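Local coordinates for ABC transporter periplasmic substrate-binding protein (Desulfovibrio alaskensis, PDB 5MY5) that probably captures tungstate in the periplasm with high selectivity and delivers it to an ABC transporter for uptake into the cell, at residues 119-127 / 212-220; 131-139 / 182-191. The protein carries 2 engineered substitutions. All coordinates share one frame; numbering follows the deposited sequence.

Interaction 1. Residues 119-127 / 212-220; sequences VKGMTVAAA and ILVEGDKIL
Val-124 CG2 and Val-214 CG1, 3.9 Å apart, meet at the apolar centre of this contact, where the first turn of helix 124-133 packs against Val-214 of strand 210-214. Val-124 CG2 also reaches Leu-220 CD1 at 3.6 Å and Ile-219, while the second methyl of Val-214, CG2, sits 3.7 Å from Ala-127 CB. Val-214 has CG1 anti to its backbone nitrogen (chi1 179°), which spreads its two methyls between Val-124 and Ala-127. Farther out, the side chains of Lys-120 and Leu-213 cross at about a right angle, Lys-120 CG to Leu-213 CD2 3.9 Å.

At the polar edge, Gly-121 N, in a type II turn from Val-119 to Met-122, donates to Leu-213 O at 3.1 Å. Val-124 N gives a 2.9 Å bond to Asp-217 OD2, meeting it from above the carboxylate plane, 49° out of it. Thr-123 OG1 N-caps the helix by accepting from Ala-126 N, so two side chains serve amides of its first turn.

Leu-154 of helix 146-155 packs against Val-124, Ile-219 and Leu-220, and Leu-213 and Val-214 form a classic beta bulge opposite Ile-109 of strand 100-112.

Interaction 2. Residues 131-139 / 182-191; sequences IAADNAVFV and VAAEKGGYTM. With NA (sodium ion), chain B.
Ile-131 packs over one face of the Tyr-189 ring, its CD1 making a CH-pi contact 4.2 Å from the ring centroid and 26° off the normal. Val-137 O approaches the same ring differently, at its edge and in its plane, 3.6 Å from Tyr-189 CD1. Ala-136 CB adds a methyl near Tyr-189 CE1.

Phe-138 stands on the same face of the sheet as Tyr-189, and the two side chains cross at about a right angle, Phe-138 CD2 being 4.0 Å from Tyr-189 CB. With CG anti to the backbone nitrogen (chi1 -176°), the Phe-138 ring reaches along the neighbouring strand, so that Tyr-189 O and Thr-190 CA lie over one of its faces, toward the rim. On the other face of the sheet Val-139 divides its methyls: CG1 faces Val-182, and CG2 is 3.7 Å from Ala-183 CB, which seats helix 176-186 against the strand.

Strands 138-140 and 189-193 run parallel. Tyr-189 N donates to Val-137 O (2.9 Å, 177° at the hydrogen), and Val-139 N returns a 2.9 Å bond to Tyr-189 O. Both helices leading into these strands end in Schellman motifs, at Asn-135 and Gly-187. At the exposed helix end, Asn-135 OD1 binds a sodium ion at 2.4 Å, otherwise coordinated by five waters.

Thr-190 OG1 donates to Val-139 O at 2.6 Å, and a water that also donates to Met-191 O gives this carbonyl a second bond. The buried seam between the two parallel strands is thus held by backbone bonds and one threonine hydroxyl, between apolar faces.

Interactions 1 and 2 have centres about 15 Å apart and share helix 124-133: its first turn packs in interaction 1 and its last turn in interaction 2. Tyr-189 is the main joint, because its CE2 lies 3.6 Å from both Val-119 CG2 and Leu-213 CD1, while Val-119 CG1 is 4.0 Å from Ile-131 CG1. The Tyr-189 hydroxyl bonds to Asp-115, whose carboxylate also accepts from the backbone of Val-119 and Lys-120, adding a polar tie to this apolar seam. All four segments contribute to one lobe of the binding-protein fold. The sodium ion belongs to the outer side of interaction 2, and no tungstate is present to define the substrate pocket.

Interaction 1. Residues 119-127 / 212-220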
ATOM      1  N   VAL A 119      17.134  -8.991  14.690  1.00 21.38           N
ATOM      2  CA  VAL A 119      16.915  -7.725  13.986  1.00 21.94           C
ATOM      3  C   VAL A 119      15.910  -6.720  14.601  1.00 22.55           C
ATOM      4  O   VAL A 119      15.748  -5.628  14.065  1.00 22.49           O
ATOM      5  CB  VAL A 119      16.462  -7.983  12.525  1.00 21.88           C
ATOM      6  CG1 VAL A 119      17.475  -8.895  11.868  1.00 23.14           C
ATOM      7  CG2 VAL A 119      15.049  -8.527  12.457  1.00 23.49           C
ATOM      8  N   LYS A 120      15.225  -7.084  15.681  1.00 24.00           N
ATOM      9  CA  LYS A 120      14.218  -6.178  16.257  1.00 25.87           C
ATOM     10  C   LYS A 120      14.779  -4.810  16.501  1.00 28.54           C
ATOM     11  O   LYS A 120      15.849  -4.659  17.091  1.00 29.23           O
ATOM     12  CB  LYS A 120      13.624  -6.786  17.509  1.00 29.13           C
ATOM     13  CG  LYS A 120      12.384  -6.069  18.049  1.00 31.01           C
ATOM     14  CD  LYS A 120      11.968  -6.792  19.329  1.00 37.93           C
ATOM     15  CE  LYS A 120      10.878  -6.072  20.095  1.00 44.81           C
ATOM     16  NZ  LYS A 120       9.533  -6.521  19.687  1.00 44.97           N
ATOM     17  N   GLY A 121      14.051  -3.802  15.999  1.00 27.48           N
ATOM     18  CA  GLY A 121      14.385  -2.411  16.213  1.00 32.64           C
ATOM     19  C   GLY A 121      15.525  -1.903  15.362  1.00 32.47           C
ATOM     20  O   GLY A 121      15.976  -0.729  15.512  1.00 34.51           O
ATOM     21  N   MET A 122      16.004  -2.738  14.413  1.00 24.69           N
ATOM     22  CA  MET A 122      16.987  -2.225  13.483  1.00 26.92           C
ATOM     23  C   MET A 122      16.286  -1.431  12.383  1.00 22.94           C
ATOM     24  O   MET A 122      15.086  -1.557  12.229  1.00 26.62           O
ATOM     25  CB  MET A 122      17.743  -3.401  12.821  1.00 24.94           C
ATOM     26  CG  MET A 122      18.787  -4.066  13.701  1.00 24.04           C
ATOM     27  SD  MET A 122      19.666  -5.362  12.761  1.00 26.90           S
ATOM     28  CE  MET A 122      21.027  -5.809  13.868  1.00 24.13           C
ATOM     29  N   THR A 123      17.025  -0.635  11.654  1.00 22.51           N
ATOM     30  CA  THR A 123      16.544  -0.103  10.392  1.00 22.01           C
ATOM     31  C   THR A 123      16.346  -1.239   9.370  1.00 20.27           C
ATOM     32  O   THR A 123      16.880  -2.337   9.500  1.00 21.63           O
ATOM     33  CB  THR A 123      17.531   0.842   9.774  1.00 23.15           C
ATOM     34  OG1 THR A 123      18.698   0.100   9.424  1.00 24.11           O
ATOM     35  CG2 THR A 123      17.919   1.990  10.772  1.00 24.63           C
ATOM     36  N   VAL A 124      15.535  -0.979   8.380  1.00 22.34           N
ATOM     37  CA  VAL A 124      15.349  -1.970   7.254  1.00 19.62           C
ATOM     38  C   VAL A 124      16.649  -2.392   6.625  1.00 19.63           C
ATOM     39  O   VAL A 124      16.918  -3.604   6.497  1.00 18.55           O
ATOM     40  CB  VAL A 124      14.434  -1.368   6.138  1.00 20.09           C
ATOM     41  CG1 VAL A 124      14.474  -2.162   4.818  1.00 22.35           C
ATOM     42  CG2 VAL A 124      13.041  -1.359   6.660  1.00 22.03           C
ATOM     43  N   ALA A 125      17.512  -1.483   6.295  1.00 20.32           N
ATOM     44  CA  ALA A 125      18.785  -1.848   5.709  1.00 23.08           C
ATOM     45  C   ALA A 125      19.633  -2.707   6.611  1.00 20.88           C
ATOM     46  O   ALA A 125      20.271  -3.695   6.151  1.00 20.48           O
ATOM     47  CB  ALA A 125      19.551  -0.654   5.160  1.00 27.18           C
ATOM     48  N   ALA A 126      19.719  -2.391   7.895  1.00 22.62           N
ATOM     49  CA  ALA A 126      20.521  -3.201   8.831  1.00 21.48           C
ATOM     50  C   ALA A 126      19.913  -4.552   9.049  1.00 21.05           C
ATOM     51  O   ALA A 126      20.586  -5.578   9.111  1.00 20.41           O
ATOM     52  CB  ALA A 126      20.688  -2.439  10.138  1.00 22.03           C
ATOM     53  N   ALA A 127      18.563  -4.616   9.043  1.00 17.99           N
ATOM     54  CA  ALA A 127      17.885  -5.876   9.331  1.00 18.86           C
ATOM     55  C   ALA A 127      18.102  -6.848   8.167  1.00 16.46           C
ATOM     56  O   ALA A 127      18.379  -8.038   8.388  1.00 16.74           O
ATOM     57  CB  ALA A 127      16.365  -5.676   9.573  1.00 18.73           C
ATOM     58  N   ILE A 212       5.864  -8.270  14.649  1.00 20.31           N
ATOM     59  CA  ILE A 212       6.451  -7.190  13.948  1.00 20.30           C
ATOM     60  C   ILE A 212       7.801  -6.874  14.561  1.00 19.78           C
ATOM     61  O   ILE A 212       7.871  -6.615  15.788  1.00 23.44           O
ATOM     62  CB  ILE A 212       5.600  -5.887  13.896  1.00 20.50           C
ATOM     63  CG1 ILE A 212       4.261  -6.170  13.157  1.00 22.45           C
ATOM     64  CG2 ILE A 212       6.410  -4.742  13.337  1.00 21.83           C
ATOM     65  CD1 ILE A 212       3.314  -4.986  13.300  1.00 23.20           C
ATOM     66  N   LEU A 213       8.842  -6.967  13.771  1.00 20.24           N
ATOM     67  CA  LEU A 213      10.213  -6.742  14.222  1.00 19.85           C
ATOM     68  C   LEU A 213      10.879  -5.547  13.644  1.00 23.60           C
ATOM     69  O   LEU A 213      11.766  -4.985  14.258  1.00 28.44           O
ATOM     70  CB  LEU A 213      11.009  -8.030  14.007  1.00 19.75           C
ATOM     71  CG  LEU A 213      10.618  -9.300  14.688  1.00 20.24           C
ATOM     72  CD1 LEU A 213      11.354 -10.562  14.260  1.00 23.19           C
ATOM     73  CD2 LEU A 213      10.784  -9.070  16.227  1.00 22.57           C
ATOM     74  N   VAL A 214      10.475  -5.072  12.453  1.00 19.95           N
ATOM     75  CA  VAL A 214      11.044  -3.888  11.902  1.00 20.00           C
ATOM     76  C   VAL A 214       9.875  -3.051  11.340  1.00 22.91           C
ATOM     77  O   VAL A 214       9.123  -3.603  10.572  1.00 21.75           O
ATOM     78  CB  VAL A 214      12.012  -4.247  10.732  1.00 21.67           C
ATOM     79  CG1 VAL A 214      12.607  -3.032  10.104  1.00 20.19           C
ATOM     80  CG2 VAL A 214      13.075  -5.260  11.198  1.00 22.46           C
ATOM     81  N   GLU A 215       9.782  -1.770  11.726  1.00 24.42           N
ATOM     82  CA  GLU A 215       8.661  -0.877  11.332  1.00 22.77           C
ATOM     83  C   GLU A 215       9.085   0.544  11.533  1.00 27.65           C
ATOM     84  O   GLU A 215      10.031   0.805  12.315  1.00 25.25           O
ATOM     85  CB  GLU A 215       7.367  -1.234  12.130  1.00 25.76           C
ATOM     86  CG  GLU A 215       7.423  -0.844  13.633  1.00 28.11           C
ATOM     87  CD  GLU A 215       6.149  -1.153  14.394  1.00 31.91           C
ATOM     88  OE1 GLU A 215       5.041  -1.085  13.835  1.00 31.53           O
ATOM     89  OE2 GLU A 215       6.230  -1.499  15.594  1.00 33.32           O
ATOM     90  N   GLY A 216       8.450   1.490  10.861  1.00 24.02           N
ATOM     91  CA  GLY A 216       8.617   2.895  11.036  1.00 25.36           C
ATOM     92  C   GLY A 216       9.540   3.575  10.117  1.00 24.72           C
ATOM     93  O   GLY A 216       9.498   4.801   9.933  1.00 28.81           O
ATOM     94  N   ASP A 217      10.370   2.783   9.427  1.00 25.36           N
ATOM     95  CA  ASP A 217      11.316   3.333   8.552  1.00 22.97           C
ATOM     96  C   ASP A 217      10.612   4.043   7.383  1.00 25.48           C
ATOM     97  O   ASP A 217       9.665   3.472   6.834  1.00 24.57           O
ATOM     98  CB  ASP A 217      12.211   2.232   7.979  1.00 24.99           C
ATOM     99  CG  ASP A 217      12.774   1.347   9.009  1.00 25.78           C
ATOM    100  OD1 ASP A 217      12.059   0.549   9.650  1.00 29.26           O
ATOM    101  OD2 ASP A 217      14.022   1.407   9.071  1.00 30.19           O
ATOM    102  N   LYS A 218      11.071   5.200   6.947  1.00 27.35           N
ATOM    103  CA  LYS A 218      10.372   5.946   5.866  1.00 29.14           C
ATOM    104  C   LYS A 218      10.291   5.148   4.555  1.00 22.33           C
ATOM    105  O   LYS A 218       9.319   5.270   3.792  1.00 24.01           O
ATOM    106  CB  LYS A 218      11.097   7.286   5.590  1.00 36.32           C
ATOM    107  CG  LYS A 218      10.547   8.153   4.449  1.00 42.40           C
ATOM    108  CD  LYS A 218      11.539   9.198   3.904  1.00 52.11           C
ATOM    109  CE  LYS A 218      11.551  10.519   4.659  1.00 58.01           C
ATOM    110  NZ  LYS A 218      10.214  11.167   4.843  1.00 60.59           N
ATOM    111  N   ILE A 219      11.287   4.322   4.257  1.00 22.99           N
ATOM    112  CA  ILE A 219      11.279   3.505   3.065  1.00 22.42           C
ATOM    113  C   ILE A 219      10.123   2.512   3.054  1.00 23.22           C
ATOM    114  O   ILE A 219       9.775   2.002   1.966  1.00 22.36           O
ATOM    115  CB  ILE A 219      12.636   2.750   2.873  1.00 26.12           C
ATOM    116  CG1 ILE A 219      12.790   2.205   1.455  1.00 29.09           C
ATOM    117  CG2 ILE A 219      12.802   1.644   3.875  1.00 26.32           C
ATOM    118  CD1 ILE A 219      14.197   1.648   1.214  1.00 37.79           C
ATOM    119  N   LEU A 220       9.560   2.189   4.214  1.00 20.64           N
ATOM    120  CA  LEU A 220       8.430   1.282   4.295  1.00 18.31           C
ATOM    121  C   LEU A 220       7.030   1.957   4.069  1.00 18.03           C
ATOM    122  O   LEU A 220       6.030   1.283   4.093  1.00 18.56           O
ATOM    123  CB  LEU A 220       8.408   0.566   5.649  1.00 20.12           C
ATOM    124  CG  LEU A 220       9.602  -0.359   5.899  1.00 20.22           C
ATOM    125  CD1 LEU A 220       9.605  -0.789   7.361  1.00 22.36           C
ATOM    126  CD2 LEU A 220       9.558  -1.578   4.976  1.00 19.85           C
TER
HETATM  127  O   HOH W   1      12.814  -0.447  12.431  1.00 40.16           O

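Interaction 2. Residues 131-139 / 182-191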
ATOM      1  N   ILE A 131      19.985 -10.370   8.236  1.00 19.36           N
ATOM      2  CA  ILE A 131      19.326 -11.629   7.818  1.00 18.11           C
ATOM      3  C   ILE A 131      20.206 -12.319   6.776  1.00 16.42           C
ATOM      4  O   ILE A 131      20.408 -13.548   6.853  1.00 19.33           O
ATOM      5  CB  ILE A 131      17.872 -11.266   7.300  1.00 18.19           C
ATOM      6  CG1 ILE A 131      16.949 -10.989   8.459  1.00 19.22           C
ATOM      7  CG2 ILE A 131      17.371 -12.334   6.327  1.00 18.71           C
ATOM      8  CD1 ILE A 131      15.719 -10.134   8.059  1.00 20.40           C
ATOM      9  N   ALA A 132      20.663 -11.537   5.827  1.00 18.18           N
ATOM     10  CA  ALA A 132      21.552 -12.013   4.691  1.00 19.97           C
ATOM     11  C   ALA A 132      22.850 -12.566   5.331  1.00 24.58           C
ATOM     12  O   ALA A 132      23.259 -13.703   4.996  1.00 25.58           O
ATOM     13  CB  ALA A 132      21.860 -10.976   3.682  1.00 21.26           C
ATOM     14  N   ALA A 133      23.445 -11.858   6.288  1.00 22.26           N
ATOM     15  CA  ALA A 133      24.733 -12.252   6.864  1.00 23.71           C
ATOM     16  C   ALA A 133      24.603 -13.524   7.678  1.00 25.34           C
ATOM     17  O   ALA A 133      25.526 -14.374   7.610  1.00 28.89           O
ATOM     18  CB  ALA A 133      25.275 -11.114   7.749  1.00 25.70           C
ATOM     19  N   ASP A 134      23.484 -13.736   8.385  1.00 19.73           N
ATOM     20  CA  ASP A 134      23.219 -14.858   9.222  1.00 23.21           C
ATOM     21  C   ASP A 134      22.593 -16.008   8.402  1.00 19.97           C
ATOM     22  O   ASP A 134      22.283 -17.101   8.981  1.00 24.21           O
ATOM     23  CB  ASP A 134      22.335 -14.490  10.457  1.00 27.01           C
ATOM     24  CG  ASP A 134      23.120 -13.638  11.515  1.00 28.33           C
ATOM     25  OD1 ASP A 134      24.289 -13.249  11.290  1.00 32.85           O
ATOM     26  OD2 ASP A 134      22.585 -13.376  12.597  1.00 35.75           O
ATOM     27  N   ASN A 135      22.337 -15.795   7.115  1.00 21.61           N
ATOM     28  CA  ASN A 135      21.611 -16.780   6.283  1.00 20.63           C
ATOM     29  C   ASN A 135      20.275 -17.176   6.855  1.00 23.13           C
ATOM     30  O   ASN A 135      19.825 -18.328   6.793  1.00 23.22           O
ATOM     31  CB  ASN A 135      22.432 -18.048   6.062  1.00 22.32           C
ATOM     32  CG  ASN A 135      23.660 -17.833   5.161  1.00 26.21           C
ATOM     33  OD1 ASN A 135      23.822 -16.838   4.405  1.00 29.04           O
ATOM     34  ND2 ASN A 135      24.429 -18.862   5.093  1.00 29.03           N
ATOM     35  N   ALA A 136      19.601 -16.231   7.518  1.00 21.40           N
ATOM     36  CA  ALA A 136      18.277 -16.519   8.036  1.00 19.74           C
ATOM     37  C   ALA A 136      17.276 -16.641   6.871  1.00 17.85           C
ATOM     38  O   ALA A 136      17.398 -15.977   5.882  1.00 20.03           O
ATOM     39  CB  ALA A 136      17.799 -15.446   9.043  1.00 20.25           C
ATOM     40  N   VAL A 137      16.265 -17.444   7.104  1.00 18.45           N
ATOM     41  CA  VAL A 137      15.193 -17.656   6.133  1.00 18.48           C
ATOM     42  C   VAL A 137      14.440 -16.380   5.940  1.00 15.20           C
ATOM     43  O   VAL A 137      14.050 -15.732   6.917  1.00 19.37           O
ATOM     44  CB  VAL A 137      14.212 -18.743   6.518  1.00 19.24           C
ATOM     45  CG1 VAL A 137      13.014 -18.779   5.557  1.00 19.53           C
ATOM     46  CG2 VAL A 137      14.899 -20.115   6.499  1.00 19.79           C
ATOM     47  N   PHE A 138      14.263 -16.004   4.702  1.00 15.89           N
ATOM     48  CA  PHE A 138      13.519 -14.761   4.322  1.00 15.37           C
ATOM     49  C   PHE A 138      12.564 -15.186   3.191  1.00 17.93           C
ATOM     50  O   PHE A 138      12.998 -15.745   2.157  1.00 17.23           O
ATOM     51  CB  PHE A 138      14.391 -13.639   3.831  1.00 17.46           C
ATOM     52  CG  PHE A 138      13.610 -12.377   3.563  1.00 17.19           C
ATOM     53  CD1 PHE A 138      12.939 -12.225   2.340  1.00 16.95           C
ATOM     54  CD2 PHE A 138      13.405 -11.378   4.546  1.00 17.22           C
ATOM     55  CE1 PHE A 138      12.162 -11.119   2.076  1.00 18.32           C
ATOM     56  CE2 PHE A 138      12.621 -10.280   4.283  1.00 17.73           C
ATOM     57  CZ  PHE A 138      12.003 -10.141   3.097  1.00 17.01           C
ATOM     58  N   VAL A 139      11.287 -14.873   3.339  1.00 15.80           N
ATOM     59  CA  VAL A 139      10.275 -15.311   2.416  1.00 15.73           C
ATOM     60  C   VAL A 139       9.715 -14.150   1.600  1.00 16.95           C
ATOM     61  O   VAL A 139       9.162 -13.192   2.109  1.00 17.16           O
ATOM     62  CB  VAL A 139       9.121 -16.028   3.145  1.00 16.63           C
ATOM     63  CG1 VAL A 139       8.236 -16.650   2.162  1.00 16.33           C
ATOM     64  CG2 VAL A 139       9.611 -17.077   4.138  1.00 18.36           C
ATOM     65  N   VAL A 182       4.026 -19.486   5.115  1.00 20.52           N
ATOM     66  CA  VAL A 182       5.293 -20.137   4.891  1.00 19.64           C
ATOM     67  C   VAL A 182       6.408 -19.639   5.799  1.00 18.59           C
ATOM     68  O   VAL A 182       7.160 -20.447   6.386  1.00 19.25           O
ATOM     69  CB  VAL A 182       5.725 -19.995   3.429  1.00 20.35           C
ATOM     70  CG1 VAL A 182       7.166 -20.502   3.265  1.00 19.88           C
ATOM     71  CG2 VAL A 182       4.720 -20.690   2.511  1.00 19.40           C
ATOM     72  N   ALA A 183       6.472 -18.334   6.059  1.00 18.16           N
ATOM     73  CA  ALA A 183       7.455 -17.773   7.002  1.00 18.30           C
ATOM     74  C   ALA A 183       7.186 -18.368   8.381  1.00 19.51           C
ATOM     75  O   ALA A 183       8.155 -18.770   9.063  1.00 21.01           O
ATOM     76  CB  ALA A 183       7.404 -16.287   7.038  1.00 17.99           C
ATOM     77  N   ALA A 184       5.909 -18.547   8.774  1.00 18.74           N
ATOM     78  CA  ALA A 184       5.654 -19.170  10.076  1.00 20.48           C
ATOM     79  C   ALA A 184       6.119 -20.616  10.147  1.00 22.20           C
ATOM     80  O   ALA A 184       6.771 -20.975  11.120  1.00 23.16           O
ATOM     81  CB  ALA A 184       4.195 -19.069  10.450  1.00 22.04           C
ATOM     82  N   GLU A 185       5.855 -21.413   9.104  1.00 22.30           N
ATOM     83  CA  GLU A 185       6.223 -22.806   9.073  1.00 20.99           C
ATOM     84  C   GLU A 185       7.754 -22.943   9.110  1.00 24.69           C
ATOM     85  O   GLU A 185       8.290 -23.901   9.753  1.00 25.07           O
ATOM     86  CB  GLU A 185       5.570 -23.512   7.897  1.00 28.19           C
ATOM     87  CG  GLU A 185       5.747 -25.035   7.871  1.00 33.96           C
ATOM     88  CD  GLU A 185       7.034 -25.505   7.221  1.00 39.96           C
ATOM     89  OE1 GLU A 185       7.503 -24.870   6.244  1.00 37.21           O
ATOM     90  OE2 GLU A 185       7.564 -26.558   7.671  1.00 43.42           O
ATOM     91  N   LYS A 186       8.434 -22.015   8.460  1.00 21.55           N
ATOM     92  CA  LYS A 186       9.895 -22.106   8.270  1.00 21.07           C
ATOM     93  C   LYS A 186      10.639 -21.427   9.368  1.00 22.68           C
ATOM     94  O   LYS A 186      11.849 -21.540   9.438  1.00 24.02           O
ATOM     95  CB  LYS A 186      10.305 -21.603   6.900  1.00 20.60           C
ATOM     96  CG  LYS A 186       9.878 -22.542   5.804  1.00 24.22           C
ATOM     97  CD  LYS A 186      10.368 -21.977   4.510  1.00 28.06           C
ATOM     98  CE  LYS A 186      10.034 -22.823   3.307  1.00 30.88           C
ATOM     99  NZ  LYS A 186      10.784 -24.094   3.404  1.00 33.28           N
ATOM    100  N   GLY A 187       9.959 -20.787  10.321  1.00 20.71           N
ATOM    101  CA  GLY A 187      10.715 -19.887  11.222  1.00 21.85           C
ATOM    102  C   GLY A 187      11.520 -18.753  10.616  1.00 24.67           C
ATOM    103  O   GLY A 187      12.629 -18.430  11.056  1.00 25.09           O
ATOM    104  N   GLY A 188      10.901 -18.103   9.644  1.00 22.62           N
ATOM    105  CA  GLY A 188      11.507 -17.154   8.762  1.00 20.41           C
ATOM    106  C   GLY A 188      10.988 -15.772   8.937  1.00 18.25           C
ATOM    107  O   GLY A 188      10.041 -15.562   9.729  1.00 19.99           O
ATOM    108  N   TYR A 189      11.669 -14.841   8.307  1.00 16.79           N
ATOM    109  CA  TYR A 189      11.304 -13.446   8.233  1.00 15.51           C
ATOM    110  C   TYR A 189      10.522 -13.202   6.944  1.00 17.17           C
ATOM    111  O   TYR A 189      10.774 -13.846   5.949  1.00 15.93           O
ATOM    112  CB  TYR A 189      12.534 -12.591   8.264  1.00 15.79           C
ATOM    113  CG  TYR A 189      13.265 -12.669   9.615  1.00 16.22           C
ATOM    114  CD1 TYR A 189      14.123 -13.691   9.874  1.00 19.55           C
ATOM    115  CD2 TYR A 189      13.025 -11.744  10.574  1.00 17.34           C
ATOM    116  CE1 TYR A 189      14.760 -13.781  11.087  1.00 19.61           C
ATOM    117  CE2 TYR A 189      13.726 -11.800  11.795  1.00 19.13           C
ATOM    118  CZ  TYR A 189      14.498 -12.877  12.047  1.00 20.87           C
ATOM    119  OH  TYR A 189      15.242 -12.882  13.268  1.00 23.35           O
ATOM    120  N   THR A 190       9.681 -12.170   6.918  1.00 14.70           N
ATOM    121  CA  THR A 190       9.004 -11.808   5.643  1.00 15.44           C
ATOM    122  C   THR A 190       8.596 -10.326   5.767  1.00 14.71           C
ATOM    123  O   THR A 190       8.346  -9.796   6.863  1.00 18.45           O
ATOM    124  CB  THR A 190       7.857 -12.747   5.314  1.00 17.82           C
ATOM    125  OG1 THR A 190       7.442 -12.489   3.954  1.00 17.49           O
ATOM    126  CG2 THR A 190       6.671 -12.560   6.168  1.00 17.78           C
ATOM    127  N   MET A 191       8.463  -9.665   4.628  1.00 14.24           N
ATOM    128  CA  MET A 191       7.897  -8.315   4.553  1.00 14.88           C
ATOM    129  C   MET A 191       6.408  -8.479   4.162  1.00 16.04           C
ATOM    130  O   MET A 191       6.075  -9.195   3.182  1.00 16.64           O
ATOM    131  CB  MET A 191       8.629  -7.431   3.550  1.00 15.68           C
ATOM    132  CG  MET A 191       8.182  -5.995   3.548  1.00 17.30           C
ATOM    133  SD  MET A 191       8.337  -5.131   1.991  1.00 18.38           S
ATOM    134  CE  MET A 191       6.951  -5.860   1.116  1.00 17.93           C
TER
HETATM  135 NA    NA B 301      25.335 -16.085   2.744  0.80 27.87          NA
HETATM  136  O   HOH W   2      26.263 -14.931   4.247  1.00 37.62           O
HETATM  137  O   HOH W   3      23.952 -14.376   2.353  1.00 28.70           O
HETATM  138  O   HOH W   4      26.800 -17.409   3.071  1.00 35.53           O
HETATM  139  O   HOH W   5      15.628 -18.378   9.933  1.00 32.80           O
HETATM  140  O   HOH W   6       8.010 -10.470   1.634  1.00 18.47           O
HETATM  141  O   HOH W   7      26.444 -15.359   1.158  1.00 39.99           O
HETATM  142  O   HOH W   8      24.139 -17.104   1.338  1.00 37.13           O